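Local structure of RsbT co-antagonist protein RsbRA (Bacillus subtilis, 2BNL) at residues Trp22-Lys27 with Tyr42-Ser46; Tyr49-Leu53 with Phe119-Asn124; Leu95-Asn100 with Leu112-Ile116. The protein stimulates the RsbT kinase toward RsbS in vitro and, as a stressosome protein, regulates sigma-B activity both positively and negatively in the general stress response. All coordinates share one frame; numbering follows the deposited sequence.

How the contacts relate
All three contacts join helices of the N-terminal domain of RsbRA, a nonheme globin fold, and all are buried. Contact 2 lies deepest, about 6 Å from the centre of the chain to its own centre; contact 3 lies farthest out, at about 14 Å, beside the second subunit, which contact 2 also reaches through Ser121. Contacts 1 and 2 share helix 39-54, and contacts 2 and 3 share helix 109-135. Trp22 ties contact 1 to contact 2 by packing on Ile50 and Leu53, and Phe120 meets Leu95 between contacts 2 and 3. Small hydroxyl residues bring the helices close in contact 1, contact 2 adds a tyrosine-asparagine-water group to an aromatic core, and contact 3 is apolar.

Contact 1 of 3, residues Trp22-Lys27 with Tyr42-Ser46; sequences WTDTLK and YENIS
Trp22-Lys27 and Tyr42-Ser46 make a close helix-helix crossing of the globin fold, where Thr23, Leu26 and Ser46 bring helix 15-30 against helix 39-54. The short axes approach to 8.5 Å at an angle of 129°, and Thr23 CA lies 5.2 Å from Glu43 CA, a nearness that the small side chains of Thr23 and Ser46 permit. Thr23 sets its two branches against the backbone of the other helix: OG1 comes within 3.4 Å of Glu43 CA, while CG2 rests next to Glu43 N. Its hydroxyl is hydrogen-bonded to Leu19 O. Ser46 OG, turned anti to its own carbonyl carbon (chi1 -50°), donates to Tyr42 O at 3.0 Å from a position tilted 34° out of the carbonyl plane; that oxygen also accepts from Ser46 N. Leu26 CD1 pushes into the same spot, 3.4 Å from Tyr42 O, and touches Ile45 CG2 as well. Leu26 CB packs on Tyr42 CD1 at 3.9 Å, and further along the same side of this ring Lys27 CG lies 3.8 Å from Tyr42 CD2. The Tyr42 hydroxyl is held by Leu37 N. With a carbonyl of their own helix as partner, the hydroxyls of Thr23 and Ser46 can be buried in so tight a crossing, leaving Leu26 to supply much of the apolar contact.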
loop_
_atom_site.group_PDB
_atom_site.type_symbol
_atom_site.label_atom_id
_atom_site.label_comp_id
_atom_site.label_asym_id
_atom_site.label_seq_id
_atom_site.Cartn_x
_atom_site.Cartn_y
_atom_site.Cartn_z
ATOM N N TRP A 22 12.094 -0.958 12.796
ATOM C CA TRP A 22 10.677 -0.756 12.699
ATOM C C TRP A 22 10.070 -0.096 13.916
ATOM O O TRP A 22 9.192 0.712 13.771
ATOM C CB TRP A 22 9.984 -2.075 12.296
ATOM C CG TRP A 22 10.382 -2.458 10.955
ATOM C CD1 TRP A 22 11.006 -1.695 10.046
ATOM C CD2 TRP A 22 10.263 -3.767 10.363
ATOM N NE1 TRP A 22 11.226 -2.422 8.897
ATOM C CE2 TRP A 22 10.758 -3.684 9.070
ATOM C CE3 TRP A 22 9.771 -4.994 10.821
ATOM C CZ2 TRP A 22 10.797 -4.787 8.204
ATOM C CZ3 TRP A 22 9.813 -6.068 9.951
ATOM C CH2 TRP A 22 10.315 -5.939 8.678
ATOM N N THR A 23 10.579 -0.413 15.115
ATOM C CA THR A 23 10.144 0.252 16.320
ATOM C C THR A 23 10.491 1.738 16.228
ATOM O O THR A 23 9.700 2.602 16.535
ATOM C CB THR A 23 10.752 -0.456 17.592
ATOM O OG1 THR A 23 10.245 -1.795 17.646
ATOM C CG2 THR A 23 10.242 0.297 18.850
ATOM N N ASP A 24 11.694 2.033 15.797
ATOM C CA ASP A 24 12.135 3.414 15.610
ATOM C C ASP A 24 11.359 4.148 14.578
ATOM O O ASP A 24 11.094 5.337 14.726
ATOM C CB ASP A 24 13.644 3.493 15.279
ATOM C CG ASP A 24 14.527 3.072 16.450
ATOM O OD1 ASP A 24 14.059 2.937 17.634
ATOM O OD2 ASP A 24 15.700 2.781 16.166
ATOM N N THR A 25 10.966 3.473 13.504
ATOM C CA THR A 25 10.106 4.098 12.468
ATOM C C THR A 25 8.769 4.483 13.062
ATOM O O THR A 25 8.341 5.587 12.860
ATOM C CB THR A 25 9.936 3.089 11.313
ATOM O OG1 THR A 25 11.213 2.787 10.777
ATOM C CG2 THR A 25 8.995 3.578 10.240
ATOM N N LEU A 26 8.131 3.586 13.851
ATOM C CA LEU A 26 6.855 3.881 14.497
ATOM C C LEU A 26 6.958 5.060 15.411
ATOM O O LEU A 26 6.129 5.948 15.396
ATOM C CB LEU A 26 6.317 2.676 15.273
ATOM C CG LEU A 26 5.868 1.502 14.409
ATOM C CD1 LEU A 26 5.633 0.317 15.208
ATOM C CD2 LEU A 26 4.560 1.805 13.586
ATOM N N LYS A 27 8.017 5.081 16.182
ATOM C CA LYS A 27 8.215 6.142 17.111
ATOM C C LYS A 27 8.368 7.473 16.401
ATOM O O LYS A 27 7.774 8.477 16.788
ATOM C CB LYS A 27 9.414 5.808 17.966
ATOM C CG LYS A 27 9.141 4.708 18.991
ATOM C CD LYS A 27 10.467 4.287 19.713
ATOM C CE LYS A 27 11.100 5.437 20.346
ATOM N NZ LYS A 27 12.148 5.076 21.370
ATOM N N TYR A 42 4.940 0.157 20.739
ATOM C CA TYR A 42 5.437 0.136 19.322
ATOM C C TYR A 42 6.308 -1.057 19.058
ATOM O O TYR A 42 6.192 -1.701 17.944
ATOM C CB TYR A 42 6.116 1.479 18.986
ATOM C CG TYR A 42 5.224 2.701 19.091
ATOM C CD1 TYR A 42 4.042 2.798 18.380
ATOM C CD2 TYR A 42 5.552 3.785 19.892
ATOM C CE1 TYR A 42 3.199 3.912 18.424
ATOM C CE2 TYR A 42 4.693 4.890 19.941
ATOM C CZ TYR A 42 3.529 4.933 19.213
ATOM O OH TYR A 42 2.697 6.021 19.317
ATOM N N GLU A 43 7.142 -1.429 20.045
ATOM C CA GLU A 43 7.901 -2.664 19.926
ATOM C C GLU A 43 7.007 -3.914 19.699
ATOM O O GLU A 43 7.294 -4.749 18.894
ATOM C CB GLU A 43 8.848 -2.835 21.122
ATOM C CG GLU A 43 9.669 -4.093 21.059
ATOM C CD GLU A 43 10.493 -4.373 22.325
ATOM O OE1 GLU A 43 11.114 -3.410 22.801
ATOM O OE2 GLU A 43 10.422 -5.527 22.882
ATOM N N ASN A 44 5.932 -3.981 20.429
ATOM C CA ASN A 44 5.012 -5.085 20.357
ATOM C C ASN A 44 4.317 -5.152 18.996
ATOM O O ASN A 44 4.044 -6.208 18.483
ATOM C CB ASN A 44 3.989 -5.024 21.481
ATOM C CG ASN A 44 4.522 -5.443 22.809
ATOM O OD1 ASN A 44 5.691 -5.743 22.996
ATOM N ND2 ASN A 44 3.664 -5.363 23.784
ATOM N N ILE A 45 3.995 -4.002 18.450
ATOM C CA ILE A 45 3.539 -3.940 17.051
ATOM C C ILE A 45 4.547 -4.450 16.023
ATOM O O ILE A 45 4.176 -5.258 15.165
ATOM C CB ILE A 45 3.120 -2.490 16.637
ATOM C CG1 ILE A 45 1.881 -2.069 17.408
ATOM C CG2 ILE A 45 2.924 -2.426 15.132
ATOM C CD1 ILE A 45 1.680 -0.618 17.435
ATOM N N SER A 46 5.809 -4.024 16.139
ATOM C CA SER A 46 6.857 -4.504 15.258
ATOM C C SER A 46 7.045 -5.982 15.399
ATOM O O SER A 46 7.280 -6.632 14.401
ATOM C CB SER A 46 8.143 -3.769 15.526
ATOM O OG SER A 46 7.773 -2.394 15.508
#

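Contact 2 of 3, residues Tyr49-Leu53 with Phe119-Asn124; sequences YIDIL and FFSPIN
The Tyr49 ring carries Leu53 CD2 over one face, 3.9 Å above its plane and offset toward the rim, and meets Asn124 OD1 at its edge. Phe120 has Phe119 CD2 on one face and takes Tyr49 OH at its edge, 3.3 Å from Phe120 CD1. Phe119 in turn bears Ile123 CD1 on a face, with Leu53 O in the plane at its edge, 3.4 Å from Phe119 CZ. Tyr49 reaches across because its CG stands anti to the backbone N (chi1 -171°), sending the hydroxyl toward helix 109-135. There Tyr49 OH donates to Asn124 OD1 at 2.7 Å, in the carbonyl plane on a lone pair, with the ring and the amide only 18° from coplanar. A water closes the group: it donates to Tyr49 OH at 2.8 Å and accepts from Asn124 ND2 at 2.9 Å, so both ends of the amide are engaged and its flip is fixed. The contact lies in the interior of the globin fold, where helix 39-54 meets the long C-terminal helix beside the kink at Pro122. The short segments run at 117°, and their axes, 11.5 Å apart, leave room for large side chains between them. A phenylalanine in place of Tyr49 would probably leave buried Asn124 OD1 without its donor and the amide freer to turn. Leu53 wedges between the aromatic residues, its CD1 3.6 Å from Phe120 CE1, and its CD2 also touches Ile123 CD1. Beyond it, Ile52 and Ile123, running in opposite senses, touch through their CG2 methyls. Phe91 of helix 81-100 meets the Tyr49 ring edge-to-face, while Trp92 and Leu95 of the same helix pack on Phe120.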
loop_
_atom_site.group_PDB
_atom_site.type_symbol
_atom_site.label_atom_id
_atom_site.label_comp_id
_atom_site.label_asym_id
_atom_site.label_seq_id
_atom_site.Cartn_x
_atom_site.Cartn_y
_atom_site.Cartn_z
ATOM N N TYR A 49 4.131 -7.843 13.866
ATOM C CA TYR A 49 4.337 -7.802 12.353
ATOM C C TYR A 49 5.399 -8.737 11.822
ATOM O O TYR A 49 5.178 -9.481 10.856
ATOM C CB TYR A 49 4.716 -6.410 11.958
ATOM C CG TYR A 49 4.759 -6.157 10.503
ATOM C CD1 TYR A 49 3.599 -6.188 9.729
ATOM C CD2 TYR A 49 5.927 -5.844 9.884
ATOM C CE1 TYR A 49 3.609 -5.892 8.366
ATOM C CE2 TYR A 49 5.940 -5.560 8.480
ATOM C CZ TYR A 49 4.767 -5.581 7.749
ATOM O OH TYR A 49 4.820 -5.233 6.423
ATOM N N ILE A 50 6.573 -8.735 12.469
ATOM C CA ILE A 50 7.592 -9.686 12.067
ATOM C C ILE A 50 7.068 -11.175 12.143
ATOM O O ILE A 50 7.415 -11.983 11.289
ATOM C CB ILE A 50 8.932 -9.558 12.888
ATOM C CG1 ILE A 50 9.578 -8.199 12.690
ATOM C CG2 ILE A 50 10.126 -10.453 12.336
ATOM C CD1 ILE A 50 10.670 -7.669 13.842
ATOM N N ASP A 51 6.339 -11.498 13.191
ATOM C CA ASP A 51 5.785 -12.837 13.404
ATOM C C ASP A 51 4.827 -13.197 12.246
ATOM O O ASP A 51 4.864 -14.307 11.793
ATOM C CB ASP A 51 4.990 -12.935 14.688
ATOM C CG ASP A 51 5.861 -13.081 15.931
ATOM O OD1 ASP A 51 7.093 -13.097 15.834
ATOM O OD2 ASP A 51 5.242 -13.183 16.997
ATOM N N ILE A 52 4.054 -12.229 11.778
ATOM C CA ILE A 52 3.272 -12.347 10.512
ATOM C C ILE A 52 4.119 -12.663 9.288
ATOM O O ILE A 52 3.820 -13.615 8.544
ATOM C CB ILE A 52 2.350 -11.148 10.253
ATOM C CG1 ILE A 52 1.229 -11.091 11.313
ATOM C CG2 ILE A 52 1.839 -11.143 8.828
ATOM C CD1 ILE A 52 0.678 -9.682 11.596
ATOM N N LEU A 53 5.214 -11.954 9.149
ATOM C CA LEU A 53 6.083 -12.137 8.028
ATOM C C LEU A 53 6.639 -13.537 8.046
ATOM O O LEU A 53 6.674 -14.193 7.000
ATOM C CB LEU A 53 7.199 -11.077 8.032
ATOM C CG LEU A 53 6.818 -9.626 7.978
ATOM C CD1 LEU A 53 8.112 -8.770 8.010
ATOM C CD2 LEU A 53 5.936 -9.213 6.908
ATOM N N PHE A 119 6.806 -10.164 -1.696
ATOM C CA PHE A 119 6.603 -10.717 -0.348
ATOM C C PHE A 119 5.625 -9.909 0.509
ATOM O O PHE A 119 4.716 -10.457 1.104
ATOM C CB PHE A 119 7.942 -10.901 0.299
ATOM C CG PHE A 119 7.883 -11.436 1.668
ATOM C CD1 PHE A 119 7.485 -12.712 1.898
ATOM C CD2 PHE A 119 8.083 -10.578 2.767
ATOM C CE1 PHE A 119 7.430 -13.238 3.253
ATOM C CE2 PHE A 119 7.973 -11.037 4.046
ATOM C CZ PHE A 119 7.685 -12.375 4.313
ATOM N N PHE A 120 5.824 -8.585 0.593
ATOM C CA PHE A 120 5.113 -7.734 1.508
ATOM C C PHE A 120 3.754 -7.287 1.027
ATOM O O PHE A 120 2.846 -7.160 1.835
ATOM C CB PHE A 120 5.974 -6.457 1.723
ATOM C CG PHE A 120 7.029 -6.634 2.750
ATOM C CD1 PHE A 120 6.734 -6.534 4.100
ATOM C CD2 PHE A 120 8.338 -7.012 2.395
ATOM C CE1 PHE A 120 7.805 -6.663 5.062
ATOM C CE2 PHE A 120 9.329 -7.153 3.412
ATOM C CZ PHE A 120 9.026 -7.008 4.703
ATOM N N SER A 121 3.611 -7.037 -0.291
ATOM C CA SER A 121 2.392 -6.417 -0.820
ATOM C C SER A 121 1.090 -7.176 -0.402
ATOM O O SER A 121 0.250 -6.607 0.224
ATOM C CB SER A 121 2.418 -6.227 -2.387
ATOM O OG SER A 121 1.337 -5.412 -2.748
ATOM N N PRO A 122 1.012 -8.488 -0.648
ATOM C CA PRO A 122 -0.223 -9.224 -0.191
ATOM C C PRO A 122 -0.484 -9.276 1.352
ATOM O O PRO A 122 -1.617 -9.320 1.817
ATOM C CB PRO A 122 -0.014 -10.631 -0.782
ATOM C CG PRO A 122 1.453 -10.779 -1.035
ATOM C CD PRO A 122 2.021 -9.373 -1.273
ATOM N N ILE A 123 0.597 -9.298 2.120
ATOM C CA ILE A 123 0.495 -9.189 3.580
ATOM C C ILE A 123 -0.069 -7.864 3.997
ATOM O O ILE A 123 -1.067 -7.765 4.718
ATOM C CB ILE A 123 1.857 -9.355 4.241
ATOM C CG1 ILE A 123 2.442 -10.696 3.933
ATOM C CG2 ILE A 123 1.783 -9.110 5.721
ATOM C CD1 ILE A 123 4.018 -10.920 4.292
ATOM N N ASN A 124 0.544 -6.790 3.484
ATOM C CA ASN A 124 0.052 -5.451 3.843
ATOM C C ASN A 124 -1.347 -5.156 3.396
ATOM O O ASN A 124 -2.074 -4.490 4.115
ATOM C CB ASN A 124 1.006 -4.313 3.302
ATOM C CG ASN A 124 2.387 -4.379 3.937
ATOM O OD1 ASN A 124 2.543 -4.986 5.030
ATOM N ND2 ASN A 124 3.368 -3.790 3.281
HETATM O O HOH W 1 5.890 -3.396 4.660
#

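Contact 3 of 3, residues Leu95-Asn100 with Leu112-Ile116; sequences LYTKMN and LIWQI
Tyr96 and Asn100 face Ile113 and Leu112 across two helical segments whose axes come within 10.6 Å at 134°, a roughly antiparallel crossing. The nearest backbone pair is Tyr96 CA with Ile113 CA, 6.9 Å apart, and helix 81-100 ends at Asn100. Leu112 carries the largest share of the contact. With chi1 at -180° it stretches away from its own backbone N into the opposite helix: Leu112 CD2 settles on the backbone there, 3.5 Å from Asn100 N, and Leu112 CD1 meets the methyl CE of selenomethionine Met99 at 3.6 Å. The bend of Met99 about its last torsion, 71°, brings that methyl round to the leucine. Next to it, at the Tyr96 ring, Ile113 CG1 lies 3.6 Å from Tyr96 CE1, and Leu112 CD2 comes near Tyr96 CD1. Asn100 CB, of the same helix, lies over one face of this ring, 3.7 Å above its plane. Ile116 pushes CD1 against the start of the tyrosine, 3.7 Å from Tyr96 CA and near the ring plane at its edge. All these contacts are between carbon or selenium atoms, apart from the methyl at Asn100 N; the amide of Asn100 turns to Ser109, with OD1 hydrogen-bonded to its hydroxyl. The segments belong to the last two helices of the domain, probably the counterparts of globin helices G and H. Phe10 of helix 5-13 touches Leu95 and Met99, and Leu18 of helix 15-30 also packs on Leu95. On the dimer side, Tyr96 meets the ring of Trp114 of the second subunit, and Ile113 packs on Ile113 of that subunit.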
loop_
_atom_site.group_PDB
_atom_site.type_symbol
_atom_site.label_atom_id
_atom_site.label_comp_id
_atom_site.label_asym_id
_atom_site.label_seq_id
_atom_site.Cartn_x
_atom_site.Cartn_y
_atom_site.Cartn_z
ATOM N N LEU A 95 13.845 -1.739 5.087
ATOM C CA LEU A 95 14.424 -3.046 4.866
ATOM C C LEU A 95 15.186 -3.041 3.516
ATOM O O LEU A 95 16.305 -3.584 3.389
ATOM C CB LEU A 95 13.304 -4.103 4.904
ATOM C CG LEU A 95 13.739 -5.440 4.274
ATOM C CD1 LEU A 95 14.678 -6.052 5.287
ATOM C CD2 LEU A 95 12.643 -6.379 3.983
ATOM N N TYR A 96 14.601 -2.397 2.496
ATOM C CA TYR A 96 15.309 -2.211 1.268
ATOM C C TYR A 96 16.713 -1.583 1.455
ATOM O O TYR A 96 17.708 -2.097 0.973
ATOM C CB TYR A 96 14.481 -1.430 0.237
ATOM C CG TYR A 96 15.338 -0.947 -0.893
ATOM C CD1 TYR A 96 15.730 -1.823 -1.938
ATOM C CD2 TYR A 96 15.801 0.361 -0.916
ATOM C CE1 TYR A 96 16.506 -1.389 -2.952
ATOM C CE2 TYR A 96 16.618 0.800 -1.950
ATOM C CZ TYR A 96 16.929 -0.089 -2.966
ATOM O OH TYR A 96 17.673 0.360 -3.987
ATOM N N THR A 97 16.784 -0.495 2.163
ATOM C CA THR A 97 18.090 0.211 2.409
ATOM C C THR A 97 19.088 -0.788 3.065
ATOM O O THR A 97 20.218 -0.901 2.604
ATOM C CB THR A 97 17.832 1.403 3.291
ATOM O OG1 THR A 97 16.889 2.269 2.659
ATOM C CG2 THR A 97 19.110 2.238 3.583
ATOM N N LYS A 98 18.633 -1.555 4.089
ATOM C CA LYS A 98 19.452 -2.580 4.729
ATOM C C LYS A 98 19.939 -3.609 3.749
ATOM O O LYS A 98 21.151 -3.876 3.660
ATOM C CB LYS A 98 18.755 -3.341 5.890
ATOM C CG LYS A 98 18.367 -2.534 7.104
ATOM C CD LYS A 98 19.441 -1.454 7.422
ATOM C CE LYS A 98 19.313 -0.737 8.807
ATOM N NZ LYS A 98 20.273 0.372 8.745
HETATM N N MSE A 99 19.011 -4.209 3.029
HETATM C CA MSE A 99 19.359 -5.269 2.088
HETATM C C MSE A 99 20.191 -4.799 0.910
HETATM O O MSE A 99 21.080 -5.508 0.426
HETATM C CB MSE A 99 18.081 -5.924 1.554
HETATM C CG MSE A 99 17.412 -6.729 2.613
HETATM SE SE MSE A 99 15.942 -7.841 1.864
HETATM C CE MSE A 99 17.127 -9.235 0.838
ATOM N N ASN A 100 19.889 -3.595 0.427
ATOM C CA ASN A 100 20.497 -3.067 -0.774
ATOM C C ASN A 100 21.948 -2.784 -0.552
ATOM O O ASN A 100 22.755 -2.929 -1.480
ATOM C CB ASN A 100 19.877 -1.759 -1.226
ATOM C CG ASN A 100 20.365 -1.350 -2.602
ATOM O OD1 ASN A 100 20.398 -2.168 -3.552
ATOM N ND2 ASN A 100 20.631 -0.076 -2.758
ATOM N N LEU A 112 15.807 -6.584 -6.318
ATOM C CA LEU A 112 15.549 -6.513 -4.913
ATOM C C LEU A 112 14.241 -5.826 -4.505
ATOM O O LEU A 112 13.526 -6.316 -3.663
ATOM C CB LEU A 112 16.733 -5.856 -4.200
ATOM C CG LEU A 112 16.592 -5.718 -2.687
ATOM C CD1 LEU A 112 16.406 -7.113 -1.983
ATOM C CD2 LEU A 112 17.828 -5.016 -2.089
ATOM N N ILE A 113 13.937 -4.652 -5.044
ATOM C CA ILE A 113 12.676 -4.037 -4.811
ATOM C C ILE A 113 11.491 -4.929 -5.188
ATOM O O ILE A 113 10.506 -4.993 -4.465
ATOM C CB ILE A 113 12.581 -2.708 -5.608
ATOM C CG1 ILE A 113 13.586 -1.696 -5.041
ATOM C CG2 ILE A 113 11.104 -2.153 -5.627
ATOM C CD1 ILE A 113 13.751 -0.503 -5.941
ATOM N N TRP A 114 11.544 -5.547 -6.350
ATOM C CA TRP A 114 10.431 -6.396 -6.765
ATOM C C TRP A 114 10.273 -7.662 -5.888
ATOM O O TRP A 114 9.132 -8.169 -5.681
ATOM C CB TRP A 114 10.578 -6.698 -8.263
ATOM C CG TRP A 114 10.458 -5.488 -9.114
ATOM C CD1 TRP A 114 11.303 -5.130 -10.078
ATOM C CD2 TRP A 114 9.430 -4.481 -9.090
ATOM N NE1 TRP A 114 10.934 -3.938 -10.630
ATOM C CE2 TRP A 114 9.787 -3.509 -10.032
ATOM C CE3 TRP A 114 8.256 -4.277 -8.318
ATOM C CZ2 TRP A 114 9.010 -2.401 -10.282
ATOM C CZ3 TRP A 114 7.501 -3.205 -8.557
ATOM C CH2 TRP A 114 7.879 -2.259 -9.547
ATOM N N GLN A 115 11.390 -8.165 -5.384
ATOM C CA GLN A 115 11.393 -9.267 -4.419
ATOM C C GLN A 115 10.766 -8.865 -3.150
ATOM O O GLN A 115 9.889 -9.552 -2.574
ATOM C CB GLN A 115 12.833 -9.739 -4.127
ATOM C CG GLN A 115 13.436 -10.528 -5.263
ATOM C CD GLN A 115 14.864 -10.898 -4.929
ATOM O OE1 GLN A 115 15.577 -10.144 -4.259
ATOM N NE2 GLN A 115 15.223 -12.121 -5.257
ATOM N N ILE A 116 11.108 -7.686 -2.717
ATOM C CA ILE A 116 10.497 -7.165 -1.514
ATOM C C ILE A 116 9.008 -6.932 -1.640
ATOM O O ILE A 116 8.209 -7.348 -0.733
ATOM C CB ILE A 116 11.211 -5.881 -1.060
ATOM C CG1 ILE A 116 12.630 -6.251 -0.514
ATOM C CG2 ILE A 116 10.429 -5.214 -0.014
ATOM C CD1 ILE A 116 13.562 -5.089 -0.376
#